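Local coordinates for c-di-GMP synthase (Capnocytophaga granulosa, PDB 6WT9), which makes the second messenger 3',3'-c-di-GMP from two GTP molecules, releasing diphosphate, in a CBASS system that defends bacteria against phage, at residues L9-N12 and L13-R16; Y38-V41 and L42-I45; I250-L253 and K254-A258; K21-E24 and I25-K28; N89-K93 and G94-I98. All coordinates share one frame; numbering follows the deposited sequence.

Contact 1: residues L9-N12 and L13-R16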
loop_
_atom_site.group_PDB
_atom_site.type_symbol
_atom_site.label_atom_id
_atom_site.label_comp_id
_atom_site.label_asym_id
_atom_site.label_seq_id
_atom_site.Cartn_x
_atom_site.Cartn_y
_atom_site.Cartn_z
ATOM N N LEU A 9 -21.797 4.509 2.257
ATOM C CA LEU A 9 -20.417 4.036 2.223
ATOM C C LEU A 9 -20.036 3.551 0.829
ATOM O O LEU A 9 -18.891 3.723 0.396
ATOM C CB LEU A 9 -20.220 2.925 3.255
ATOM C CG LEU A 9 -20.178 3.344 4.726
ATOM C CD1 LEU A 9 -20.277 2.125 5.631
ATOM C CD2 LEU A 9 -18.910 4.125 5.028
ATOM N N PHE A 10 -20.982 2.942 0.110
ATOM C CA PHE A 10 -20.690 2.476 -1.242
ATOM C C PHE A 10 -20.467 3.644 -2.196
ATOM O O PHE A 10 -19.538 3.612 -3.011
ATOM C CB PHE A 10 -21.820 1.582 -1.750
ATOM C CG PHE A 10 -21.661 1.163 -3.182
ATOM C CD1 PHE A 10 -20.685 0.250 -3.543
ATOM C CD2 PHE A 10 -22.487 1.679 -4.166
ATOM C CE1 PHE A 10 -20.535 -0.138 -4.855
ATOM C CE2 PHE A 10 -22.341 1.294 -5.481
ATOM C CZ PHE A 10 -21.362 0.384 -5.826
ATOM N N GLU A 11 -21.314 4.674 -2.119
ATOM C CA GLU A 11 -21.135 5.852 -2.963
ATOM C C GLU A 11 -19.799 6.526 -2.685
ATOM O O GLU A 11 -19.045 6.847 -3.611
ATOM C CB GLU A 11 -22.281 6.841 -2.745
ATOM C CG GLU A 11 -23.559 6.501 -3.486
ATOM C CD GLU A 11 -24.608 7.587 -3.352
ATOM O OE1 GLU A 11 -24.636 8.265 -2.303
ATOM O OE2 GLU A 11 -25.400 7.771 -4.301
ATOM N N ASN A 12 -19.493 6.752 -1.404
ATOM C CA ASN A 12 -18.216 7.356 -1.040
ATOM C C ASN A 12 -17.048 6.508 -1.524
ATOM O O ASN A 12 -16.016 7.041 -1.947
ATOM C CB ASN A 12 -18.148 7.556 0.476
ATOM C CG ASN A 12 -16.861 8.225 0.916
ATOM O OD1 ASN A 12 -16.751 9.449 0.895
ATOM N ND2 ASN A 12 -15.879 7.424 1.313
ATOM N N LEU A 13 -17.195 5.182 -1.471
ATOM C CA LEU A 13 -16.143 4.305 -1.968
ATOM C C LEU A 13 -15.972 4.432 -3.477
ATOM O O LEU A 13 -14.846 4.332 -3.981
ATOM C CB LEU A 13 -16.445 2.858 -1.585
ATOM C CG LEU A 13 -15.354 1.830 -1.885
ATOM C CD1 LEU A 13 -14.038 2.262 -1.261
ATOM C CD2 LEU A 13 -15.768 0.464 -1.372
ATOM N N GLN A 14 -17.068 4.647 -4.211
ATOM C CA GLN A 14 -16.961 4.875 -5.650
ATOM C C GLN A 14 -16.140 6.123 -5.947
ATOM O O GLN A 14 -15.323 6.132 -6.875
ATOM C CB GLN A 14 -18.353 4.990 -6.274
ATOM C CG GLN A 14 -19.078 3.662 -6.465
ATOM C CD GLN A 14 -20.468 3.840 -7.051
ATOM O OE1 GLN A 14 -21.248 4.670 -6.588
ATOM N NE2 GLN A 14 -20.780 3.064 -8.083
ATOM N N ASN A 15 -16.344 7.188 -5.168
ATOM C CA ASN A 15 -15.577 8.411 -5.360
ATOM C C ASN A 15 -14.124 8.253 -4.937
ATOM O O ASN A 15 -13.260 8.978 -5.442
ATOM C CB ASN A 15 -16.225 9.562 -4.589
ATOM C CG ASN A 15 -17.614 9.897 -5.101
ATOM O OD1 ASN A 15 -17.901 9.759 -6.290
ATOM N ND2 ASN A 15 -18.483 10.343 -4.203
ATOM N N ARG A 16 -13.831 7.323 -4.029
ATOM C CA ARG A 16 -12.452 7.096 -3.616
ATOM C C ARG A 16 -11.680 6.310 -4.670
ATOM O O ARG A 16 -10.580 6.707 -5.067
ATOM C CB ARG A 16 -12.426 6.367 -2.272
ATOM C CG ARG A 16 -11.039 5.973 -1.790
ATOM C CD ARG A 16 -11.136 5.113 -0.539
ATOM N NE ARG A 16 -11.822 5.818 0.539
ATOM C CZ ARG A 16 -12.587 5.229 1.454
ATOM N NH1 ARG A 16 -12.776 3.914 1.421
ATOM N NH2 ARG A 16 -13.172 5.959 2.395
#

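Contact 2: residues Y38-V41 and L42-I45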
loop_
_atom_site.group_PDB
_atom_site.type_symbol
_atom_site.label_atom_id
_atom_site.label_comp_id
_atom_site.label_asym_id
_atom_site.label_seq_id
_atom_site.Cartn_x
_atom_site.Cartn_y
_atom_site.Cartn_z
ATOM N N TYR A 38 -28.999 -4.433 -5.846
ATOM C CA TYR A 38 -30.083 -4.210 -4.887
ATOM C C TYR A 38 -29.724 -4.704 -3.486
ATOM O O TYR A 38 -30.604 -5.066 -2.701
ATOM C CB TYR A 38 -31.385 -4.857 -5.370
ATOM C CG TYR A 38 -31.660 -4.627 -6.839
ATOM C CD1 TYR A 38 -32.087 -3.387 -7.300
ATOM C CD2 TYR A 38 -31.492 -5.648 -7.766
ATOM C CE1 TYR A 38 -32.336 -3.171 -8.642
ATOM C CE2 TYR A 38 -31.739 -5.440 -9.112
ATOM C CZ TYR A 38 -32.161 -4.199 -9.544
ATOM O OH TYR A 38 -32.409 -3.986 -10.882
ATOM N N ASN A 39 -28.433 -4.722 -3.158
ATOM C CA ASN A 39 -27.988 -5.139 -1.830
ATOM C C ASN A 39 -26.741 -4.338 -1.479
ATOM O O ASN A 39 -25.660 -4.604 -2.012
ATOM C CB ASN A 39 -27.713 -6.638 -1.784
ATOM C CG ASN A 39 -27.738 -7.185 -0.375
ATOM O OD1 ASN A 39 -26.717 -7.223 0.305
ATOM N ND2 ASN A 39 -28.914 -7.604 0.076
ATOM N N ASP A 40 -26.893 -3.375 -0.568
ATOM C CA ASP A 40 -25.840 -2.391 -0.338
ATOM C C ASP A 40 -24.628 -2.986 0.369
ATOM O O ASP A 40 -23.496 -2.565 0.105
ATOM C CB ASP A 40 -26.395 -1.214 0.463
ATOM C CG ASP A 40 -27.493 -0.472 -0.276
ATOM O OD1 ASP A 40 -27.411 -0.368 -1.517
ATOM O OD2 ASP A 40 -28.436 0.008 0.386
ATOM N N VAL A 41 -24.831 -3.951 1.269
ATOM C CA VAL A 41 -23.692 -4.485 2.009
ATOM C C VAL A 41 -22.794 -5.311 1.096
ATOM O O VAL A 41 -21.568 -5.305 1.255
ATOM C CB VAL A 41 -24.163 -5.290 3.237
ATOM C CG1 VAL A 41 -24.913 -6.540 2.818
ATOM C CG2 VAL A 41 -22.981 -5.643 4.131
ATOM N N LEU A 42 -23.372 -6.011 0.116
ATOM C CA LEU A 42 -22.550 -6.755 -0.833
ATOM C C LEU A 42 -21.819 -5.823 -1.790
ATOM O O LEU A 42 -20.697 -6.128 -2.208
ATOM C CB LEU A 42 -23.409 -7.747 -1.621
ATOM C CG LEU A 42 -24.189 -8.796 -0.827
ATOM C CD1 LEU A 42 -24.896 -9.753 -1.771
ATOM C CD2 LEU A 42 -23.278 -9.552 0.132
ATOM N N LYS A 43 -22.438 -4.695 -2.151
ATOM C CA LYS A 43 -21.774 -3.721 -3.012
ATOM C C LYS A 43 -20.541 -3.146 -2.330
ATOM O O LYS A 43 -19.468 -3.047 -2.936
ATOM C CB LYS A 43 -22.737 -2.592 -3.380
ATOM C CG LYS A 43 -23.947 -2.996 -4.196
ATOM C CD LYS A 43 -24.804 -1.771 -4.479
ATOM C CE LYS A 43 -26.036 -2.109 -5.293
ATOM N NZ LYS A 43 -26.837 -0.885 -5.585
ATOM N N TYR A 44 -20.685 -2.751 -1.064
ATOM C CA TYR A 44 -19.577 -2.138 -0.343
ATOM C C TYR A 44 -18.427 -3.119 -0.161
ATOM O O TYR A 44 -17.262 -2.761 -0.365
ATOM C CB TYR A 44 -20.067 -1.614 1.008
ATOM C CG TYR A 44 -18.988 -0.998 1.868
ATOM C CD1 TYR A 44 -18.439 0.236 1.549
ATOM C CD2 TYR A 44 -18.527 -1.646 3.006
ATOM C CE1 TYR A 44 -17.456 0.804 2.334
ATOM C CE2 TYR A 44 -17.546 -1.086 3.798
ATOM C CZ TYR A 44 -17.013 0.140 3.458
ATOM O OH TYR A 44 -16.034 0.701 4.245
ATOM N N ILE A 45 -18.735 -4.363 0.207
ATOM C CA ILE A 45 -17.690 -5.359 0.411
ATOM C C ILE A 45 -16.995 -5.688 -0.905
ATOM O O ILE A 45 -15.763 -5.777 -0.966
ATOM C CB ILE A 45 -18.277 -6.620 1.071
ATOM C CG1 ILE A 45 -18.851 -6.284 2.449
ATOM C CG2 ILE A 45 -17.218 -7.705 1.195
ATOM C CD1 ILE A 45 -19.694 -7.393 3.038
#

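Contact 3: residues I250-L253 and K254-A258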
loop_
_atom_site.group_PDB
_atom_site.type_symbol
_atom_site.label_atom_id
_atom_site.label_comp_id
_atom_site.label_asym_id
_atom_site.label_seq_id
_atom_site.Cartn_x
_atom_site.Cartn_y
_atom_site.Cartn_z
ATOM N N ILE A 250 -6.285 -7.385 1.759
ATOM C CA ILE A 250 -5.495 -6.201 2.093
ATOM C C ILE A 250 -6.282 -4.932 1.787
ATOM O O ILE A 250 -6.444 -4.058 2.648
ATOM C CB ILE A 250 -4.148 -6.223 1.347
ATOM C CG1 ILE A 250 -3.246 -7.329 1.895
ATOM C CG2 ILE A 250 -3.460 -4.869 1.444
ATOM C CD1 ILE A 250 -1.900 -7.435 1.186
ATOM N N ARG A 251 -6.783 -4.812 0.553
ATOM C CA ARG A 251 -7.556 -3.633 0.170
ATOM C C ARG A 251 -8.812 -3.487 1.018
ATOM O O ARG A 251 -9.229 -2.363 1.325
ATOM C CB ARG A 251 -7.922 -3.705 -1.315
ATOM C CG ARG A 251 -6.721 -3.772 -2.247
ATOM C CD ARG A 251 -7.134 -3.642 -3.705
ATOM N NE ARG A 251 -7.819 -4.832 -4.201
ATOM C CZ ARG A 251 -7.303 -5.681 -5.085
ATOM N NH1 ARG A 251 -6.092 -5.473 -5.584
ATOM N NH2 ARG A 251 -8.006 -6.739 -5.476
ATOM N N PHE A 252 -9.421 -4.608 1.410
ATOM C CA PHE A 252 -10.614 -4.566 2.250
ATOM C C PHE A 252 -10.312 -3.928 3.601
ATOM O O PHE A 252 -11.005 -3.000 4.033
ATOM C CB PHE A 252 -11.161 -5.985 2.422
ATOM C CG PHE A 252 -12.398 -6.070 3.268
ATOM C CD1 PHE A 252 -13.637 -5.745 2.742
ATOM C CD2 PHE A 252 -12.326 -6.510 4.579
ATOM C CE1 PHE A 252 -14.779 -5.840 3.513
ATOM C CE2 PHE A 252 -13.466 -6.607 5.356
ATOM C CZ PHE A 252 -14.694 -6.269 4.823
ATOM N N LEU A 253 -9.268 -4.413 4.281
ATOM C CA LEU A 253 -8.914 -3.864 5.587
ATOM C C LEU A 253 -8.540 -2.391 5.486
ATOM O O LEU A 253 -8.906 -1.589 6.355
ATOM C CB LEU A 253 -7.764 -4.663 6.200
ATOM C CG LEU A 253 -8.084 -6.086 6.658
ATOM C CD1 LEU A 253 -6.901 -6.675 7.410
ATOM C CD2 LEU A 253 -9.335 -6.105 7.520
ATOM N N LYS A 254 -7.808 -2.014 4.435
ATOM C CA LYS A 254 -7.429 -0.615 4.267
ATOM C C LYS A 254 -8.649 0.271 4.055
ATOM O O LYS A 254 -8.667 1.421 4.510
ATOM C CB LYS A 254 -6.446 -0.475 3.102
ATOM C CG LYS A 254 -5.117 -1.180 3.342
ATOM C CD LYS A 254 -4.267 -1.262 2.078
ATOM C CE LYS A 254 -3.743 0.097 1.651
ATOM N NZ LYS A 254 -2.810 -0.017 0.489
ATOM N N ASN A 255 -9.679 -0.244 3.382
ATOM C CA ASN A 255 -10.899 0.535 3.201
ATOM C C ASN A 255 -11.698 0.624 4.495
ATOM O O ASN A 255 -12.306 1.662 4.783
ATOM C CB ASN A 255 -11.741 -0.062 2.075
ATOM C CG ASN A 255 -11.355 0.485 0.715
ATOM O OD1 ASN A 255 -11.271 1.699 0.527
ATOM N ND2 ASN A 255 -11.107 -0.406 -0.238
ATOM N N LEU A 256 -11.716 -0.453 5.288
ATOM C CA LEU A 256 -12.336 -0.376 6.609
ATOM C C LEU A 256 -11.612 0.623 7.500
ATOM O O LEU A 256 -12.243 1.285 8.334
ATOM C CB LEU A 256 -12.358 -1.751 7.276
ATOM C CG LEU A 256 -13.251 -2.828 6.661
ATOM C CD1 LEU A 256 -13.427 -3.966 7.650
ATOM C CD2 LEU A 256 -14.596 -2.255 6.250
ATOM N N LYS A 257 -10.293 0.744 7.339
ATOM C CA LYS A 257 -9.538 1.740 8.090
ATOM C C LYS A 257 -9.939 3.154 7.687
ATOM O O LYS A 257 -10.156 4.019 8.544
ATOM C CB LYS A 257 -8.040 1.518 7.876
ATOM C CG LYS A 257 -7.154 2.646 8.369
ATOM C CD LYS A 257 -5.710 2.412 7.955
ATOM C CE LYS A 257 -4.831 3.602 8.301
ATOM N NZ LYS A 257 -3.417 3.371 7.894
ATOM N N ALA A 258 -10.050 3.406 6.380
ATOM C CA ALA A 258 -10.379 4.746 5.906
ATOM C C ALA A 258 -11.811 5.137 6.246
ATOM O O ALA A 258 -12.108 6.329 6.390
ATOM C CB ALA A 258 -10.151 4.842 4.398
#

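Contact 4: residues K21-E24 and I25-K28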
loop_
_atom_site.group_PDB
_atom_site.type_symbol
_atom_site.label_atom_id
_atom_site.label_comp_id
_atom_site.label_asym_id
_atom_site.label_seq_id
_atom_site.Cartn_x
_atom_site.Cartn_y
_atom_site.Cartn_z
ATOM N N LYS A 21 -15.262 9.223 -11.962
ATOM C CA LYS A 21 -16.585 8.681 -12.271
ATOM C C LYS A 21 -16.650 8.141 -13.697
ATOM O O LYS A 21 -17.610 8.385 -14.431
ATOM C CB LYS A 21 -17.676 9.727 -12.030
ATOM C CG LYS A 21 -17.743 10.216 -10.594
ATOM C CD LYS A 21 -18.684 11.400 -10.452
ATOM C CE LYS A 21 -18.723 11.898 -9.016
ATOM N NZ LYS A 21 -19.553 13.127 -8.877
ATOM N N LEU A 22 -15.615 7.408 -14.095
ATOM C CA LEU A 22 -15.600 6.776 -15.408
ATOM C C LEU A 22 -16.637 5.662 -15.438
ATOM O O LEU A 22 -16.577 4.728 -14.630
ATOM C CB LEU A 22 -14.205 6.238 -15.717
ATOM C CG LEU A 22 -13.087 7.278 -15.595
ATOM C CD1 LEU A 22 -11.733 6.683 -15.950
ATOM C CD2 LEU A 22 -13.387 8.491 -16.464
ATOM N N GLN A 23 -17.594 5.765 -16.363
ATOM C CA GLN A 23 -18.721 4.839 -16.372
ATOM C C GLN A 23 -18.300 3.429 -16.770
ATOM O O GLN A 23 -18.922 2.454 -16.330
ATOM C CB GLN A 23 -19.814 5.356 -17.308
ATOM C CG GLN A 23 -21.104 4.561 -17.249
ATOM C CD GLN A 23 -21.729 4.560 -15.868
ATOM O OE1 GLN A 23 -21.739 5.579 -15.177
ATOM N NE2 GLN A 23 -22.250 3.410 -15.456
ATOM N N GLU A 24 -17.256 3.297 -17.593
ATOM C CA GLU A 24 -16.795 1.966 -17.978
ATOM C C GLU A 24 -16.316 1.170 -16.770
ATOM O O GLU A 24 -16.457 -0.058 -16.741
ATOM C CB GLU A 24 -15.686 2.070 -19.028
ATOM C CG GLU A 24 -14.430 2.802 -18.571
ATOM C CD GLU A 24 -14.508 4.307 -18.769
ATOM O OE1 GLU A 24 -15.610 4.821 -19.056
ATOM O OE2 GLU A 24 -13.460 4.975 -18.643
ATOM N N ILE A 25 -15.758 1.848 -15.765
ATOM C CA ILE A 25 -15.350 1.166 -14.541
ATOM C C ILE A 25 -16.570 0.690 -13.767
ATOM O O ILE A 25 -16.619 -0.455 -13.299
ATOM C CB ILE A 25 -14.467 2.094 -13.688
ATOM C CG1 ILE A 25 -13.148 2.382 -14.409
ATOM C CG2 ILE A 25 -14.220 1.485 -12.313
ATOM C CD1 ILE A 25 -12.368 3.526 -13.811
ATOM N N THR A 26 -17.577 1.555 -13.626
ATOM C CA THR A 26 -18.773 1.187 -12.877
ATOM C C THR A 26 -19.538 0.068 -13.573
ATOM O O THR A 26 -20.059 -0.839 -12.912
ATOM C CB THR A 26 -19.667 2.413 -12.690
ATOM O OG1 THR A 26 -18.897 3.480 -12.121
ATOM C CG2 THR A 26 -20.832 2.088 -11.765
ATOM N N THR A 27 -19.608 0.109 -14.905
ATOM C CA THR A 27 -20.315 -0.933 -15.639
ATOM C C THR A 27 -19.603 -2.275 -15.521
ATOM O O THR A 27 -20.247 -3.310 -15.313
ATOM C CB THR A 27 -20.472 -0.527 -17.103
ATOM O OG1 THR A 27 -21.299 0.642 -17.183
ATOM C CG2 THR A 27 -21.115 -1.646 -17.910
ATOM N N LYS A 28 -18.273 -2.281 -15.640
ATOM C CA LYS A 28 -17.531 -3.526 -15.474
ATOM C C LYS A 28 -17.689 -4.086 -14.066
ATOM O O LYS A 28 -17.684 -5.309 -13.881
ATOM C CB LYS A 28 -16.053 -3.306 -15.810
ATOM C CG LYS A 28 -15.116 -4.384 -15.280
ATOM C CD LYS A 28 -13.753 -4.334 -15.949
ATOM C CE LYS A 28 -13.778 -5.042 -17.293
ATOM N NZ LYS A 28 -14.172 -6.473 -17.152
#

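Contact 5: residues N89-K93 and G94-I98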
loop_
_atom_site.group_PDB
_atom_site.type_symbol
_atom_site.label_atom_id
_atom_site.label_comp_id
_atom_site.label_asym_id
_atom_site.label_seq_id
_atom_site.Cartn_x
_atom_site.Cartn_y
_atom_site.Cartn_z
ATOM N N ASN A 89 -0.581 -3.256 -6.309
ATOM C CA ASN A 89 -1.991 -3.104 -6.672
ATOM C C ASN A 89 -2.896 -3.300 -5.456
ATOM O O ASN A 89 -3.996 -3.850 -5.547
ATOM C CB ASN A 89 -2.369 -4.057 -7.809
ATOM C CG ASN A 89 -3.684 -3.690 -8.470
ATOM O OD1 ASN A 89 -4.104 -2.532 -8.445
ATOM N ND2 ASN A 89 -4.346 -4.678 -9.062
ATOM N N THR A 90 -2.415 -2.855 -4.296
ATOM C CA THR A 90 -3.187 -2.880 -3.060
ATOM C C THR A 90 -3.654 -1.492 -2.648
ATOM O O THR A 90 -4.219 -1.334 -1.561
ATOM C CB THR A 90 -2.375 -3.513 -1.930
ATOM O OG1 THR A 90 -1.136 -2.811 -1.780
ATOM C CG2 THR A 90 -2.092 -4.980 -2.229
ATOM N N HIS A 91 -3.421 -0.483 -3.483
ATOM C CA HIS A 91 -3.934 0.847 -3.208
ATOM C C HIS A 91 -5.449 0.866 -3.366
ATOM O O HIS A 91 -6.027 0.095 -4.139
ATOM C CB HIS A 91 -3.281 1.881 -4.133
ATOM C CG HIS A 91 -3.449 1.592 -5.595
ATOM N ND1 HIS A 91 -2.972 0.444 -6.189
ATOM C CD2 HIS A 91 -4.021 2.318 -6.585
ATOM C CE1 HIS A 91 -3.255 0.468 -7.480
ATOM N NE2 HIS A 91 -3.887 1.596 -7.746
ATOM N N ILE A 92 -6.094 1.750 -2.607
ATOM C CA ILE A 92 -7.551 1.837 -2.582
ATOM C C ILE A 92 -8.076 3.140 -3.160
ATOM O O ILE A 92 -9.299 3.275 -3.322
ATOM C CB ILE A 92 -8.104 1.638 -1.155
ATOM C CG1 ILE A 92 -7.524 2.689 -0.207
ATOM C CG2 ILE A 92 -7.793 0.238 -0.651
ATOM C CD1 ILE A 92 -8.059 2.595 1.202
ATOM N N LYS A 93 -7.211 4.103 -3.469
ATOM C CA LYS A 93 -7.626 5.375 -4.040
ATOM C C LYS A 93 -7.241 5.437 -5.510
ATOM O O LYS A 93 -6.136 5.034 -5.890
ATOM C CB LYS A 93 -6.994 6.552 -3.296
ATOM C CG LYS A 93 -7.209 6.543 -1.793
ATOM C CD LYS A 93 -6.887 7.903 -1.193
ATOM C CE LYS A 93 -5.564 8.440 -1.713
ATOM N NZ LYS A 93 -5.309 9.837 -1.261
ATOM N N GLY A 94 -8.158 5.944 -6.335
ATOM C CA GLY A 94 -7.839 6.144 -7.740
ATOM C C GLY A 94 -6.710 7.137 -7.938
ATOM O O GLY A 94 -5.878 6.976 -8.833
ATOM N N TYR A 95 -6.664 8.171 -7.104
ATOM C CA TYR A 95 -5.588 9.161 -7.143
ATOM C C TYR A 95 -4.427 8.743 -6.249
ATOM O O TYR A 95 -3.914 9.519 -5.445
ATOM C CB TYR A 95 -6.124 10.530 -6.741
ATOM C CG TYR A 95 -7.025 11.163 -7.776
ATOM C CD1 TYR A 95 -6.912 10.827 -9.119
ATOM C CD2 TYR A 95 -7.987 12.094 -7.410
ATOM C CE1 TYR A 95 -7.734 11.403 -10.070
ATOM C CE2 TYR A 95 -8.813 12.678 -8.353
ATOM C CZ TYR A 95 -8.682 12.328 -9.681
ATOM O OH TYR A 95 -9.502 12.905 -10.623
ATOM N N SER A 96 -4.011 7.487 -6.390
ATOM C CA SER A 96 -2.924 6.960 -5.581
ATOM C C SER A 96 -1.594 7.540 -6.042
ATOM O O SER A 96 -1.281 7.536 -7.236
ATOM C CB SER A 96 -2.895 5.436 -5.667
ATOM O OG SER A 96 -1.837 4.899 -4.893
ATOM N N ASP A 97 -0.813 8.047 -5.094
ATOM C CA ASP A 97 0.522 8.520 -5.413
ATOM C C ASP A 97 1.473 7.333 -5.546
ATOM O O ASP A 97 1.105 6.173 -5.334
ATOM C CB ASP A 97 1.008 9.510 -4.357
ATOM C CG ASP A 97 0.864 8.978 -2.946
ATOM O OD1 ASP A 97 1.558 7.998 -2.601
ATOM O OD2 ASP A 97 0.057 9.544 -2.180
ATOM N N ILE A 98 2.717 7.625 -5.910
ATOM C CA ILE A 98 3.737 6.603 -6.095
ATOM C C ILE A 98 5.056 7.151 -5.572
ATOM O O ILE A 98 5.298 8.362 -5.587
ATOM C CB ILE A 98 3.849 6.172 -7.578
ATOM C CG1 ILE A 98 4.706 4.914 -7.723
ATOM C CG2 ILE A 98 4.402 7.306 -8.430
ATOM C CD1 ILE A 98 4.608 4.271 -9.089
#

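Contact 1: residues L9-N12 and L13-R16
Phe10 and Gln14, one turn apart on helix 6-17, supply the aromatic part of this contact. Gln14 reaches over one face of the ring: its CG lies 4.2 Å from the Phe10 ring centroid and 19° off the normal, a CH-pi contact offset toward the rim. Farther along the extended chain, Gln14 NE2 comes within 3.5 Å of Phe10 CE2. Amide and ring planes are 33° apart, a leaning approach and not a flat stack. A chi1 of 175°, with CG opposite the backbone N, carries the Phe10 ring on toward the following turn although its CB starts off away from it.

The polar pair is Asn12 and Arg16. Asn12 ND2 stands 3.3 Å from Arg16 NH2, but both are donors and no hydrogen bond joins them. Arg16 finds its acceptors on helix 245-259, in a salt bridge to Asp259 and a hydrogen bond to Asn255.

Backbone bonds of the alpha-helical kind run from the N atoms of Leu13, Gln14, Asn15 and Arg16 to the carbonyls four residues earlier. The chemistry implies a division of labour: local cohesion comes from backbone bonds and the ring face, while the charged end is spent on joining two helices.

Contact 2: residues Y38-V41 and L42-I45
Val41 and Ile45 pack one turn apart at the start of helix 40-49, a helix N-terminus with Asn39 in the N-cap position. This is the tight side. The two branched side chains lie side by side and point the same way, with Val41 CG2 3.9 Å from Ile45 CD1. Ile45 also folds back over the helix: its CG1 lies 3.1 Å from Val41 O. Beside them Leu42 fits against the cap residue, Asn39 OD1 resting 3.2 Å from Leu42 CG. The Asn39 side chain is held from its other end, where ND2 bonds to the hydroxyl of Tyr350. Leu42 and Ile45 continue into helix 327-347 through Leu347 and Ile343, which buries this side of the helix.

Backbone bonds from Lys43 N to Asn39 O, from Tyr44 N to Asp40 O and from Ile45 N to Val41 O open the helix, and the first of them makes the cap carbonyl its earliest acceptor.

The other side is looser and partly open to solvent. Lys43 runs extended back along the helix start, its torsions beyond CG close to 180°, and its CG passes 3.2 Å from Asn39 O. Farther out its CE lies 3.8 Å from Tyr38 N. Asp40, set with CG beside its own backbone N (chi1 -63°), sends its carboxylate toward the same region. The opposite charges presumably attract at this range, yet no salt bridge closes: Asp40 OD1 and Lys43 NZ remain 4.1 Å apart.

Contact 3: residues I250-L253 and K254-A258
Lys254 and Ile250, one turn apart on helix 245-259, lie side by side and point the same way. Traced outward, the lysine meets something at nearly every atom. Its CB is 3.6 Å from Ile250 O, and CG comes closer still, 3.2 Å from Ile250 O, the carbonyl that also accepts a hydrogen bond from Lys254 N. Lys254 CD then slides along the isoleucine branch, 3.8 Å from Ile250 CG2. There the chain bends (chi3 69°), turning the ammonium tip toward helix 85-88 and its following loop, where NZ hydrogen-bonds to Ser85 OG and Thr90 O respectively. A buried lysine thus has its tip satisfied by two oxygens.

Round the helix, Leu256 lies over one face of Phe252. Its CG is 4.3 Å from the Phe252 ring centroid, 20° off the normal, a CH-pi contact nearer the ring's edge than its centre. Leu256 CD1 presses on Phe252 CE2 at 3.5 Å.

Helix 245-259 is enclosed on several sides. Phe252 packs on Ile45 and Ala48 of helix 40-49 and shares Ile343 of helix 327-347 with Leu256; Ile250 and Leu253 meet Cys275 of helix 268-276; and Arg251 hydrogen-bonds to Asn89 O in the loop that leads to strand 98-104.

Contact 4: residues K21-E24 and I25-K28
Thr27 and Gln23 are joined by two hydrogen bonds in the first turn of helix 23-32. Two donors of Thr27 converge on one carbonyl: its backbone N lies 2.8 Å from Gln23 O, and its hydroxyl OG1 is 3.1 Å from Gln23 O. The first bond runs nearly straight, whereas the hydroxyl comes from above the carbonyl plane, 42° out of it. A chi1 of -64° makes this possible, since it swings OG1 beside the threonine's own backbone N and back toward the preceding turn.

On another flank Ile25 folds its tip toward the N-cap residue, with CD1 3.8 Å from Leu22 CB.

Leu22 O takes weak hydrogen bonds from Ile25 N, 3.2 Å away, and from Thr26 N. One shell out, the side chain of Asn18, in the linker from the preceding helix, also donates to it, so the start of the helix is tied to the chain leading into it.

Two helices border this first turn. Leu22 and Ile25 both pack on Tyr56 of helix 54-71, while Thr26 touches Gln14 and Lys21 touches Asn15 on helix 6-17. Gln23 and Thr27 lie on the exposed side of helix 23-32.

Contact 5: residues N89-K93 and G94-I98
His91 and Ser96 face each other across the bend of the loop between helix 85-88 and strand 98-104, inside the nucleotidyltransferase domain. In this superfamily the corresponding loop leads from a Gly-Ser motif to an Asp-X-Asp motif, and Asp97 opens such a sequence here, consistent with a place beside the active site.

The conformation of His91 decides the meeting. Its CG takes the crowded position between the backbone N and the carbonyl carbon (chi1 57°), which places the imidazole beside Ser96. Its CB then lies 3.4 Å from Ser96 OG, and His91 CD2 is 3.4 Å from Ser96 CB. The serine comes at the ring obliquely. At the far end NE2 hydrogen-bonds to the hydroxyl of Thr57 on helix 54-71, a bond that should limit rotation of the ring. Asn89, whose positive phi closes helix 85-88 in a Schellman motif, has its CA at the ring edge, in plane.

The bend between them is an inverse gamma turn centred on Tyr95, marked by a weak hydrogen bond from Ser96 N to Gly94 O at 3.1 Å. It brings Ser96 CB to 3.3 Å from Lys93 O.

Ser96 directs its hydroxyl opposite its backbone N (chi1 180°) and onward along the chain, where OG donates to Asp97 O at 3.2 Å, in the carbonyl plane and on a lone pair.

Along the chain the order is contact 1, contact 4, contact 2, contact 5, contact 3. The first three lie on successive N-terminal helices, 6-17, 23-32 and 40-49. Contact 1 touches all the others: Phe10 CD1 is 3.5 Å from Lys43 CB in contact 2, its centre about 12 Å away, and Arg16 O is 2.8 Å from Gly94 N in contact 5, a probable hydrogen bond. Contacts 2 and 4 do not meet, their nearest atoms about 9 Å apart. Contact 3, on helix 245-259, reaches the loop of contact 5 through Arg251 and Lys254. The nucleotidyltransferase loop thereby bridges the N-terminal helix 6-17 and helix 245-259, far apart in sequence.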